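Local coordinates for protein processed glycerol phosphate lipoteichoic acid synthase 2 (Bacillus subtilis, PDB 2W8D) that belongs to the sulfatase family of the alkaline phosphatase clan and holds a magnesium ion beside a phosphorylated threonine in its C-terminal domain, at residues N61-A64 with E68-Y71; E88-M91 with Y96-A99; T191-L196 with E236-D241; I317-G322 with G332-S337. All coordinates share one frame; numbering follows the deposited sequence.

Interaction 1: residues N61-A64 with E68-Y71; sequences NKLA and ETFY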
loop_
_atom_site.group_PDB
_atom_site.type_symbol
_atom_site.label_atom_id
_atom_site.label_comp_id
_atom_site.label_asym_id
_atom_site.label_seq_id
_atom_site.Cartn_x
_atom_site.Cartn_y
_atom_site.Cartn_z
ATOM N N ASN A 61 -4.973 15.757 -5.119
ATOM C CA ASN A 61 -6.238 16.445 -4.795
ATOM C C ASN A 61 -7.291 16.353 -5.888
ATOM O O ASN A 61 -8.456 16.088 -5.600
ATOM C CB ASN A 61 -6.009 17.928 -4.435
ATOM C CG ASN A 61 -5.093 18.090 -3.258
ATOM O OD1 ASN A 61 -4.765 17.114 -2.564
ATOM N ND2 ASN A 61 -4.642 19.312 -3.036
ATOM N N LYS A 62 -6.894 16.561 -7.136
ATOM C CA LYS A 62 -7.868 16.484 -8.233
ATOM C C LYS A 62 -8.451 15.060 -8.303
ATOM O O LYS A 62 -9.654 14.877 -8.404
ATOM C CB LYS A 62 -7.250 16.905 -9.572
ATOM C CG LYS A 62 -8.290 17.256 -10.616
ATOM C CD LYS A 62 -7.691 17.510 -12.002
ATOM C CE LYS A 62 -7.136 16.242 -12.639
ATOM N NZ LYS A 62 -6.994 16.414 -14.120
ATOM N N LEU A 63 -7.604 14.062 -8.189
ATOM C CA LEU A 63 -8.072 12.671 -8.165
ATOM C C LEU A 63 -9.020 12.409 -7.003
ATOM O O LEU A 63 -10.011 11.694 -7.148
ATOM C CB LEU A 63 -6.883 11.713 -8.047
ATOM C CG LEU A 63 -5.832 11.810 -9.146
ATOM C CD1 LEU A 63 -4.763 10.793 -8.901
ATOM C CD2 LEU A 63 -6.480 11.592 -10.532
ATOM N N ALA A 64 -8.664 12.958 -5.843
ATOM C CA ALA A 64 -9.475 12.875 -4.660
ATOM C C ALA A 64 -10.832 13.509 -4.877
ATOM O O ALA A 64 -11.806 13.062 -4.278
ATOM C CB ALA A 64 -8.751 13.515 -3.455
ATOM N N GLU A 68 -14.469 10.134 -11.044
ATOM C CA GLU A 68 -14.121 8.810 -11.599
ATOM C C GLU A 68 -13.168 7.960 -10.772
ATOM O O GLU A 68 -13.176 6.737 -10.882
ATOM C CB GLU A 68 -13.595 8.923 -13.048
ATOM C CG GLU A 68 -12.366 9.816 -13.269
ATOM C CD GLU A 68 -12.009 9.966 -14.765
ATOM O OE1 GLU A 68 -11.635 8.948 -15.406
ATOM O OE2 GLU A 68 -12.095 11.100 -15.305
ATOM N N THR A 69 -12.343 8.595 -9.947
ATOM C CA THR A 69 -11.332 7.868 -9.190
ATOM C C THR A 69 -11.865 7.508 -7.804
ATOM O O THR A 69 -12.471 8.342 -7.137
ATOM C CB THR A 69 -10.056 8.702 -9.081
ATOM O OG1 THR A 69 -9.686 9.159 -10.384
ATOM C CG2 THR A 69 -8.913 7.896 -8.483
ATOM N N PHE A 70 -11.679 6.248 -7.408
ATOM C CA PHE A 70 -11.989 5.806 -6.056
ATOM C C PHE A 70 -10.933 6.406 -5.181
ATOM O O PHE A 70 -9.739 6.212 -5.431
ATOM C CB PHE A 70 -11.851 4.303 -5.851
ATOM C CG PHE A 70 -12.875 3.450 -6.563
ATOM C CD1 PHE A 70 -14.090 3.163 -5.975
ATOM C CD2 PHE A 70 -12.562 2.833 -7.764
ATOM C CE1 PHE A 70 -14.993 2.339 -6.598
ATOM C CE2 PHE A 70 -13.456 1.998 -8.389
ATOM C CZ PHE A 70 -14.671 1.751 -7.811
ATOM N N TYR A 71 -11.360 7.129 -4.157
ATOM C CA TYR A 71 -10.443 7.606 -3.138
ATOM C C TYR A 71 -10.981 7.158 -1.773
ATOM O O TYR A 71 -12.181 7.258 -1.527
ATOM C CB TYR A 71 -10.306 9.133 -3.201
ATOM C CG TYR A 71 -9.488 9.693 -2.049
ATOM C CD1 TYR A 71 -8.151 9.318 -1.891
ATOM C CD2 TYR A 71 -10.051 10.563 -1.112
ATOM C CE1 TYR A 71 -7.394 9.805 -0.849
ATOM C CE2 TYR A 71 -9.296 11.057 -0.027
ATOM C CZ TYR A 71 -7.971 10.663 0.087
ATOM O OH TYR A 71 -7.185 11.107 1.125
#
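One face of the Tyr71 ring carries the methyl of Ala64: CB lies over it, displaced toward the rim on the CD2 side, with CB 4.2 Å from the ring centroid and 17° off the ring normal. This is a CH-pi contact, and at the rim the closest pair is Ala64 CB to Tyr71 CD2, 4.0 Å. The ring reaches the helix because CG stands anti to the backbone N of Tyr71 (chi1 173°). The same ring also stacks with Phe293 of strand 292-296, which Ala64 and Leu63 touch as well.

Two residues earlier, Thr69 meets the preceding residue of the helix. Its CB bond points at the helix and brings CB to 3.6 Å from the carbonyl O of Leu63, while its hydroxyl OG1 lies 4.0 Å from the Leu63 methyl CD2. Both are van der Waals contacts; the hydroxyl is hydrogen-bonded to the carboxylate of Asp66, in the turn between the two segments. The CB bond of Phe70, between them, points away from the helix. Lys303 bonds to the carbonyl O of Thr69 and more weakly to that of Ala64.

All four touching residues are buried. The arrangement is a helix-turn-strand connection, in which helix 58-65 turns back through residues 66-69 onto strand 70-76, a member of the mixed sheet at the core of this alkaline phosphatase-like fold.

Interaction 2: residues E88-M91 with Y96-A99; sequences EFMM and YPLA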
loop_
_atom_site.group_PDB
_atom_site.type_symbol
_atom_site.label_atom_id
_atom_site.label_comp_id
_atom_site.label_asym_id
_atom_site.label_seq_id
_atom_site.Cartn_x
_atom_site.Cartn_y
_atom_site.Cartn_z
ATOM N N GLU A 88 4.511 -3.588 0.708
ATOM C CA GLU A 88 4.528 -4.432 -0.539
ATOM C C GLU A 88 4.092 -5.870 -0.242
ATOM O O GLU A 88 3.368 -6.501 -1.033
ATOM C CB GLU A 88 5.917 -4.509 -1.198
ATOM C CG GLU A 88 6.497 -3.196 -1.638
ATOM C CD GLU A 88 7.818 -3.422 -2.362
ATOM O OE1 GLU A 88 7.813 -4.155 -3.395
ATOM O OE2 GLU A 88 8.847 -2.887 -1.869
ATOM N N PHE A 89 4.527 -6.398 0.890
ATOM C CA PHE A 89 4.158 -7.767 1.250
ATOM C C PHE A 89 2.646 -7.961 1.376
ATOM O O PHE A 89 2.093 -8.968 0.942
ATOM C CB PHE A 89 4.809 -8.171 2.587
ATOM C CG PHE A 89 4.560 -9.610 2.956
ATOM C CD1 PHE A 89 5.196 -10.630 2.263
ATOM C CD2 PHE A 89 3.683 -9.941 4.004
ATOM C CE1 PHE A 89 4.998 -11.970 2.616
ATOM C CE2 PHE A 89 3.451 -11.279 4.353
ATOM C CZ PHE A 89 4.117 -12.295 3.651
HETATM N N MSE A 90 1.999 -6.977 1.976
HETATM C CA MSE A 90 0.555 -6.976 2.141
HETATM C C MSE A 90 -0.208 -6.795 0.824
HETATM O O MSE A 90 -1.247 -7.442 0.658
HETATM C CB MSE A 90 0.154 -5.941 3.186
HETATM C CG MSE A 90 0.522 -6.431 4.576
HETATM SE SE MSE A 90 -0.049 -5.200 5.994
HETATM C CE MSE A 90 1.437 -3.967 5.903
HETATM N N MSE A 91 0.306 -5.951 -0.092
HETATM C CA MSE A 91 -0.312 -5.757 -1.414
HETATM C C MSE A 91 -0.312 -7.064 -2.167
HETATM O O MSE A 91 -1.288 -7.384 -2.812
HETATM C CB MSE A 91 0.424 -4.727 -2.295
HETATM C CG MSE A 91 0.515 -3.331 -1.730
HETATM SE SE MSE A 91 -1.233 -2.523 -1.371
HETATM C CE MSE A 91 -0.917 -1.857 0.440
ATOM N N TYR A 96 -0.367 -10.260 7.030
ATOM C CA TYR A 96 0.388 -9.316 7.844
ATOM C C TYR A 96 1.894 -9.622 7.871
ATOM O O TYR A 96 2.315 -10.782 7.829
ATOM C CB TYR A 96 -0.170 -9.287 9.276
ATOM C CG TYR A 96 -1.524 -8.673 9.323
ATOM C CD1 TYR A 96 -1.675 -7.296 9.517
ATOM C CD2 TYR A 96 -2.659 -9.450 9.137
ATOM C CE1 TYR A 96 -2.945 -6.709 9.531
ATOM C CE2 TYR A 96 -3.906 -8.893 9.133
ATOM C CZ TYR A 96 -4.063 -7.537 9.342
ATOM O OH TYR A 96 -5.328 -6.999 9.347
ATOM N N PRO A 97 2.706 -8.561 7.942
ATOM C CA PRO A 97 4.154 -8.660 8.093
ATOM C C PRO A 97 4.490 -9.127 9.505
ATOM O O PRO A 97 3.587 -9.390 10.305
ATOM C CB PRO A 97 4.599 -7.213 7.920
ATOM C CG PRO A 97 3.441 -6.433 8.512
ATOM C CD PRO A 97 2.232 -7.161 7.999
ATOM N N LEU A 98 5.772 -9.254 9.816
ATOM C CA LEU A 98 6.155 -9.744 11.160
ATOM C C LEU A 98 5.933 -8.648 12.216
ATOM O O LEU A 98 6.018 -7.465 11.902
ATOM C CB LEU A 98 7.618 -10.192 11.176
ATOM C CG LEU A 98 8.094 -11.324 10.260
ATOM C CD1 LEU A 98 9.592 -11.484 10.375
ATOM C CD2 LEU A 98 7.453 -12.608 10.739
ATOM N N ALA A 99 5.645 -9.057 13.439
ATOM C CA ALA A 99 5.524 -8.157 14.558
ATOM C C ALA A 99 6.835 -7.431 14.900
ATOM O O ALA A 99 6.767 -6.291 15.374
ATOM C CB ALA A 99 4.972 -8.908 15.835
#
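Met90, a selenomethionine in this model, lays its selenium against the ring of Pro97, SE to CD being 3.6 Å. The contact belongs to a helix and the loop that follows it: helix 86-93 ends, the chain turns back, and residues 96-99 run past the helix on their way to helix 103-106, within the sulfatase-family part of the chain. Met90 does most of the work. Its CG is anti to the carbonyl carbon (chi1 -73°), the chain then runs extended to the selenium and bends at the last torsion, which carries the methyl CE over to Pro97 as well, 4.1 Å from CG of the proline. The side chains of Met90 and Pro97 therefore meet through three successive atoms of the methionine, CG, SE and CE.

The same selenium makes a Met-aromatic contact with Tyr96. It sits 5.2 Å from the ring centroid and 42° off the normal, an oblique approach, with Tyr96 CD1 the nearest ring atom. The phenol OH is hydrogen-bonded elsewhere, to Glu388 of helix 380-397, and Tyr96 N bonds to Ser392 of the same helix, so the loop is held between two helices.

Phe89, one residue before Met90, points its CB bond at the loop and meets backbone where Met90 meets side chains. Val103 and Phe104 of helix 103-106 also pack on it. With CG anti to its own backbone N (chi1 -175°), the ring swings out until its CE2 comes to 3.7 Å from the carbonyl O of Tyr96.

Interaction 3: residues T191-L196 with E236-D241; sequences TKFITL and EQFFND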
loop_
_atom_site.group_PDB
_atom_site.type_symbol
_atom_site.label_atom_id
_atom_site.label_comp_id
_atom_site.label_asym_id
_atom_site.label_seq_id
_atom_site.Cartn_x
_atom_site.Cartn_y
_atom_site.Cartn_z
ATOM N N THR A 191 2.178 -4.594 -12.498
ATOM C CA THR A 191 3.431 -3.861 -12.286
ATOM C C THR A 191 3.415 -3.022 -11.030
ATOM O O THR A 191 2.347 -2.559 -10.611
ATOM C CB THR A 191 3.756 -2.906 -13.452
ATOM O OG1 THR A 191 2.619 -2.082 -13.731
ATOM C CG2 THR A 191 4.094 -3.690 -14.668
ATOM N N LYS A 192 4.602 -2.845 -10.437
ATOM C CA LYS A 192 4.770 -2.088 -9.207
ATOM C C LYS A 192 5.819 -1.019 -9.401
ATOM O O LYS A 192 6.954 -1.336 -9.785
ATOM C CB LYS A 192 5.219 -2.990 -8.044
ATOM C CG LYS A 192 4.182 -4.010 -7.540
ATOM C CD LYS A 192 4.864 -5.370 -7.167
ATOM C CE LYS A 192 5.998 -5.181 -6.191
ATOM N NZ LYS A 192 5.512 -4.428 -4.976
ATOM N N PHE A 193 5.445 0.234 -9.116
ATOM C CA PHE A 193 6.392 1.336 -9.115
ATOM C C PHE A 193 6.684 1.825 -7.694
ATOM O O PHE A 193 5.795 2.346 -6.998
ATOM C CB PHE A 193 5.845 2.478 -9.972
ATOM C CG PHE A 193 5.863 2.189 -11.452
ATOM C CD1 PHE A 193 6.848 2.722 -12.253
ATOM C CD2 PHE A 193 4.894 1.377 -12.032
ATOM C CE1 PHE A 193 6.869 2.445 -13.627
ATOM C CE2 PHE A 193 4.895 1.118 -13.367
ATOM C CZ PHE A 193 5.883 1.651 -14.191
ATOM N N ILE A 194 7.918 1.625 -7.239
ATOM C CA ILE A 194 8.273 2.012 -5.872
ATOM C C ILE A 194 9.054 3.325 -5.897
ATOM O O ILE A 194 10.225 3.349 -6.296
ATOM C CB ILE A 194 9.090 0.916 -5.125
ATOM C CG1 ILE A 194 8.543 -0.503 -5.404
ATOM C CG2 ILE A 194 9.215 1.273 -3.573
ATOM C CD1 ILE A 194 7.127 -0.787 -4.893
ATOM N N THR A 195 8.393 4.413 -5.499
ATOM C CA THR A 195 9.005 5.742 -5.509
ATOM C C THR A 195 10.011 5.818 -4.374
ATOM O O THR A 195 9.938 5.027 -3.458
ATOM C CB THR A 195 7.949 6.893 -5.402
ATOM O OG1 THR A 195 7.260 6.870 -4.122
ATOM C CG2 THR A 195 6.952 6.777 -6.540
ATOM N N LEU A 196 10.902 6.806 -4.431
ATOM C CA LEU A 196 12.040 6.990 -3.522
ATOM C C LEU A 196 12.203 8.380 -2.912
ATOM O O LEU A 196 12.800 8.504 -1.827
ATOM C CB LEU A 196 13.338 6.750 -4.299
ATOM C CG LEU A 196 13.788 5.298 -4.290
ATOM C CD1 LEU A 196 15.027 5.099 -5.131
ATOM C CD2 LEU A 196 13.961 4.793 -2.832
ATOM N N GLU A 236 1.674 13.202 -11.598
ATOM C CA GLU A 236 1.110 13.960 -12.735
ATOM C C GLU A 236 1.810 13.622 -14.051
ATOM O O GLU A 236 1.153 13.246 -15.030
ATOM C CB GLU A 236 1.150 15.487 -12.479
ATOM C CG GLU A 236 0.755 16.339 -13.721
ATOM C CD GLU A 236 0.767 17.849 -13.484
ATOM O OE1 GLU A 236 1.464 18.345 -12.578
ATOM O OE2 GLU A 236 0.085 18.564 -14.250
ATOM N N GLN A 237 3.140 13.720 -14.079
ATOM C CA GLN A 237 3.886 13.379 -15.310
ATOM C C GLN A 237 3.620 11.915 -15.699
ATOM O O GLN A 237 3.240 11.638 -16.823
ATOM C CB GLN A 237 5.383 13.680 -15.159
ATOM C CG GLN A 237 6.298 13.018 -16.188
ATOM C CD GLN A 237 7.595 12.499 -15.568
ATOM O OE1 GLN A 237 8.292 13.243 -14.884
ATOM N NE2 GLN A 237 7.923 11.207 -15.809
ATOM N N PHE A 238 3.776 10.989 -14.770
ATOM C CA PHE A 238 3.455 9.570 -15.015
ATOM C C PHE A 238 2.069 9.360 -15.651
ATOM O O PHE A 238 1.937 8.635 -16.653
ATOM C CB PHE A 238 3.579 8.782 -13.715
ATOM C CG PHE A 238 3.481 7.293 -13.868
ATOM C CD1 PHE A 238 4.226 6.603 -14.849
ATOM C CD2 PHE A 238 2.715 6.554 -12.966
ATOM C CE1 PHE A 238 4.170 5.187 -14.949
ATOM C CE2 PHE A 238 2.659 5.120 -13.045
ATOM C CZ PHE A 238 3.397 4.438 -14.048
ATOM N N PHE A 239 1.046 9.989 -15.076
ATOM C CA PHE A 239 -0.307 9.961 -15.640
ATOM C C PHE A 239 -0.380 10.563 -17.041
ATOM O O PHE A 239 -1.000 9.973 -17.916
ATOM C CB PHE A 239 -1.296 10.695 -14.723
ATOM C CG PHE A 239 -1.960 9.817 -13.691
ATOM C CD1 PHE A 239 -1.219 9.024 -12.848
ATOM C CD2 PHE A 239 -3.333 9.805 -13.570
ATOM C CE1 PHE A 239 -1.841 8.241 -11.892
ATOM C CE2 PHE A 239 -3.951 9.014 -12.613
ATOM C CZ PHE A 239 -3.229 8.262 -11.782
ATOM N N ASN A 240 0.232 11.726 -17.273
ATOM C CA ASN A 240 0.242 12.301 -18.631
ATOM C C ASN A 240 0.817 11.298 -19.623
ATOM O O ASN A 240 0.225 11.040 -20.657
ATOM C CB ASN A 240 1.039 13.609 -18.713
ATOM C CG ASN A 240 0.370 14.764 -17.984
ATOM O OD1 ASN A 240 -0.863 14.909 -17.966
ATOM N ND2 ASN A 240 1.192 15.613 -17.381
ATOM N N ASP A 241 1.961 10.713 -19.283
ATOM C CA ASP A 241 2.607 9.704 -20.146
ATOM C C ASP A 241 1.794 8.416 -20.300
ATOM O O ASP A 241 1.768 7.840 -21.373
ATOM C CB ASP A 241 4.040 9.412 -19.694
ATOM C CG ASP A 241 4.997 10.582 -19.943
ATOM O OD1 ASP A 241 4.650 11.512 -20.695
ATOM O OD2 ASP A 241 6.113 10.578 -19.380
#
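Phe238 turns the CZ corner of its ring onto the face of Phe193, over the centre, 3.6 Å above the plane. The pair is edge-to-face, with centroids 4.8 Å apart, but the planes stand at 53°, well short of a perpendicular T. Phe238 CZ is nearest to CE2 of Phe193, at 3.7 Å, and its CE1 reaches CZ of Phe193 at 4.0 Å.

Both CB bonds point across the gap, and the two aromatic chains span it between backbones whose CA atoms are 10.5 Å apart at this pair. On the helix, CG of Phe238 is anti to the backbone N (chi1 -171°), which extends the ring toward the sheet.

The next shell is largely aromatic and aliphatic. Phe193 stacks with Phe129 of the adjacent strand 125-130, Phe238 stacks with Phe175 of helix 171-183, and both touch Ile35 of strand 33-39. Backbone bonds from Phe193 to Tyr36 and from Lys192 to Ala127 and Phe129 hold strand 189-194 between its parallel neighbours. What results is helix 219-244 packed on one side of a mixed beta sheet, the alpha/beta layering of the alkaline phosphatase clan.

Interaction 4: residues I317-G322 with G332-S337; sequences ILHLLG and GSDILS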
loop_
_atom_site.group_PDB
_atom_site.type_symbol
_atom_site.label_atom_id
_atom_site.label_comp_id
_atom_site.label_asym_id
_atom_site.label_seq_id
_atom_site.Cartn_x
_atom_site.Cartn_y
_atom_site.Cartn_z
ATOM N N ILE A 317 -8.800 -5.433 -5.613
ATOM C CA ILE A 317 -8.259 -5.430 -6.957
ATOM C C ILE A 317 -8.590 -6.695 -7.697
ATOM O O ILE A 317 -9.023 -6.645 -8.837
ATOM C CB ILE A 317 -6.745 -5.262 -6.926
ATOM C CG1 ILE A 317 -6.397 -3.942 -6.227
ATOM C CG2 ILE A 317 -6.152 -5.336 -8.341
ATOM C CD1 ILE A 317 -7.221 -2.750 -6.719
ATOM N N LEU A 318 -8.390 -7.835 -7.050
ATOM C CA LEU A 318 -8.693 -9.117 -7.661
ATOM C C LEU A 318 -10.169 -9.190 -8.048
ATOM O O LEU A 318 -10.498 -9.585 -9.158
ATOM C CB LEU A 318 -8.304 -10.255 -6.720
ATOM C CG LEU A 318 -7.160 -11.212 -7.062
ATOM C CD1 LEU A 318 -6.282 -10.839 -8.279
ATOM C CD2 LEU A 318 -6.342 -11.508 -5.838
ATOM N N HIS A 319 -11.036 -8.754 -7.139
ATOM C CA HIS A 319 -12.470 -8.691 -7.385
ATOM C C HIS A 319 -12.807 -7.820 -8.575
ATOM O O HIS A 319 -13.575 -8.249 -9.428
ATOM C CB HIS A 319 -13.258 -8.298 -6.122
ATOM C CG HIS A 319 -13.285 -9.385 -5.090
ATOM N ND1 HIS A 319 -13.829 -9.219 -3.833
ATOM C CD2 HIS A 319 -12.799 -10.654 -5.123
ATOM C CE1 HIS A 319 -13.690 -10.336 -3.142
ATOM N NE2 HIS A 319 -13.072 -11.224 -3.904
ATOM N N LEU A 320 -12.197 -6.639 -8.653
ATOM C CA LEU A 320 -12.378 -5.758 -9.811
ATOM C C LEU A 320 -12.018 -6.491 -11.119
ATOM O O LEU A 320 -12.675 -6.293 -12.146
ATOM C CB LEU A 320 -11.566 -4.466 -9.668
ATOM C CG LEU A 320 -12.162 -3.319 -8.829
ATOM C CD1 LEU A 320 -11.095 -2.292 -8.470
ATOM C CD2 LEU A 320 -13.319 -2.633 -9.532
ATOM N N LEU A 321 -11.012 -7.365 -11.059
ATOM C CA LEU A 321 -10.562 -8.114 -12.243
ATOM C C LEU A 321 -11.379 -9.367 -12.508
ATOM O O LEU A 321 -11.107 -10.120 -13.447
ATOM C CB LEU A 321 -9.089 -8.495 -12.099
ATOM C CG LEU A 321 -8.025 -7.403 -12.069
ATOM C CD1 LEU A 321 -6.709 -8.031 -11.632
ATOM C CD2 LEU A 321 -7.880 -6.784 -13.444
ATOM N N GLY A 322 -12.384 -9.603 -11.682
ATOM C CA GLY A 322 -13.243 -10.762 -11.892
ATOM C C GLY A 322 -12.663 -12.047 -11.336
ATOM O O GLY A 322 -13.105 -13.118 -11.702
ATOM N N GLY A 332 -7.300 -10.060 4.360
ATOM C CA GLY A 332 -8.049 -8.830 4.069
ATOM C C GLY A 332 -9.455 -9.005 3.520
ATOM O O GLY A 332 -9.878 -10.087 3.139
ATOM N N SER A 333 -10.185 -7.912 3.487
ATOM C CA SER A 333 -11.571 -7.956 3.094
ATOM C C SER A 333 -11.757 -6.918 1.990
ATOM O O SER A 333 -11.369 -5.788 2.158
ATOM C CB SER A 333 -12.430 -7.650 4.327
ATOM O OG SER A 333 -13.769 -7.359 3.968
ATOM N N ASP A 334 -12.271 -7.340 0.838
ATOM C CA ASP A 334 -12.606 -6.448 -0.275
ATOM C C ASP A 334 -13.357 -5.217 0.239
ATOM O O ASP A 334 -14.439 -5.331 0.813
ATOM C CB ASP A 334 -13.453 -7.220 -1.294
ATOM C CG ASP A 334 -13.993 -6.349 -2.438
ATOM O OD1 ASP A 334 -13.660 -5.163 -2.577
ATOM O OD2 ASP A 334 -14.789 -6.865 -3.222
ATOM N N ILE A 335 -12.777 -4.045 0.020
ATOM C CA ILE A 335 -13.372 -2.805 0.494
ATOM C C ILE A 335 -14.706 -2.531 -0.174
ATOM O O ILE A 335 -15.606 -1.985 0.449
ATOM C CB ILE A 335 -12.396 -1.588 0.349
ATOM C CG1 ILE A 335 -11.026 -1.946 0.911
ATOM C CG2 ILE A 335 -12.919 -0.356 1.113
ATOM C CD1 ILE A 335 -9.898 -0.979 0.526
ATOM N N LEU A 336 -14.861 -2.940 -1.435
ATOM C CA LEU A 336 -16.118 -2.659 -2.150
ATOM C C LEU A 336 -17.229 -3.630 -1.785
ATOM O O LEU A 336 -18.354 -3.439 -2.193
ATOM C CB LEU A 336 -15.906 -2.612 -3.678
ATOM C CG LEU A 336 -14.843 -1.574 -4.055
ATOM C CD1 LEU A 336 -14.566 -1.545 -5.561
ATOM C CD2 LEU A 336 -15.240 -0.184 -3.502
ATOM N N SER A 337 -16.911 -4.666 -1.018
ATOM C CA SER A 337 -17.910 -5.638 -0.582
ATOM C C SER A 337 -18.907 -5.051 0.413
ATOM O O SER A 337 -18.518 -4.295 1.318
ATOM C CB SER A 337 -17.234 -6.844 0.058
ATOM O OG SER A 337 -18.194 -7.698 0.649
#
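His319 ND1 donates to Asp334 OD2 over 2.6 Å, an almost straight bond at 167°. The oxygen lies at the edge of the imidazole, in the ring plane, but seen from the aspartate the donor stands 42° out of the carboxylate plane; ring and carboxylate are turned 68° against each other. Asp334 reaches across with CG anti to its backbone N, and its CB comes to 3.6 Å from His319 CE1.

The other carboxylate oxygen, OD1, is taken by the chain itself. Leu336 N bonds to it at 2.8 Å, an Asx turn laid over the type I beta turn that runs from Asp334 to Ser337. That turn points the CB bond of Leu336 at the helix, where its CD1 meets CD2 of Leu320 at 4.3 Å, a light apolar touch beside the polar pair. Just beyond, the helix closes in a Schellman motif: Gly322 has positive phi, and its N bonds back to the carbonyl O of His319.

At the other ring nitrogen, NE2 is hydrogen-bonded to the hydroxyl of Thr325. The histidine thus bridges the end of helix 313-320, the loop just after it and the turn at 334-337. The carboxylate at ND1 would tend to polarise the buried imidazole and could favour its protonated form, while the two bonds to Asp334 hold the carboxylate against rotation.

From the N terminus the four contacts come in series, and none nests or crosses another. Interaction 1 closes the short turn from helix 58-65 to strand 70-76; interaction 2 closes the similarly short return after helix 86-93. Interaction 3 spans some forty residues to bring helix 219-244 onto strand 189-194, and interaction 4 folds the loop after helix 313-320 back on that helix. Side chains join several of them: Leu63 of interaction 1 packs on Phe239 of interaction 3, Phe70 on Leu336 of interaction 4, and Glu88 of interaction 2 forms a salt bridge with Lys192 of interaction 3. Interactions 1 and 3 both reach the mixed central sheet.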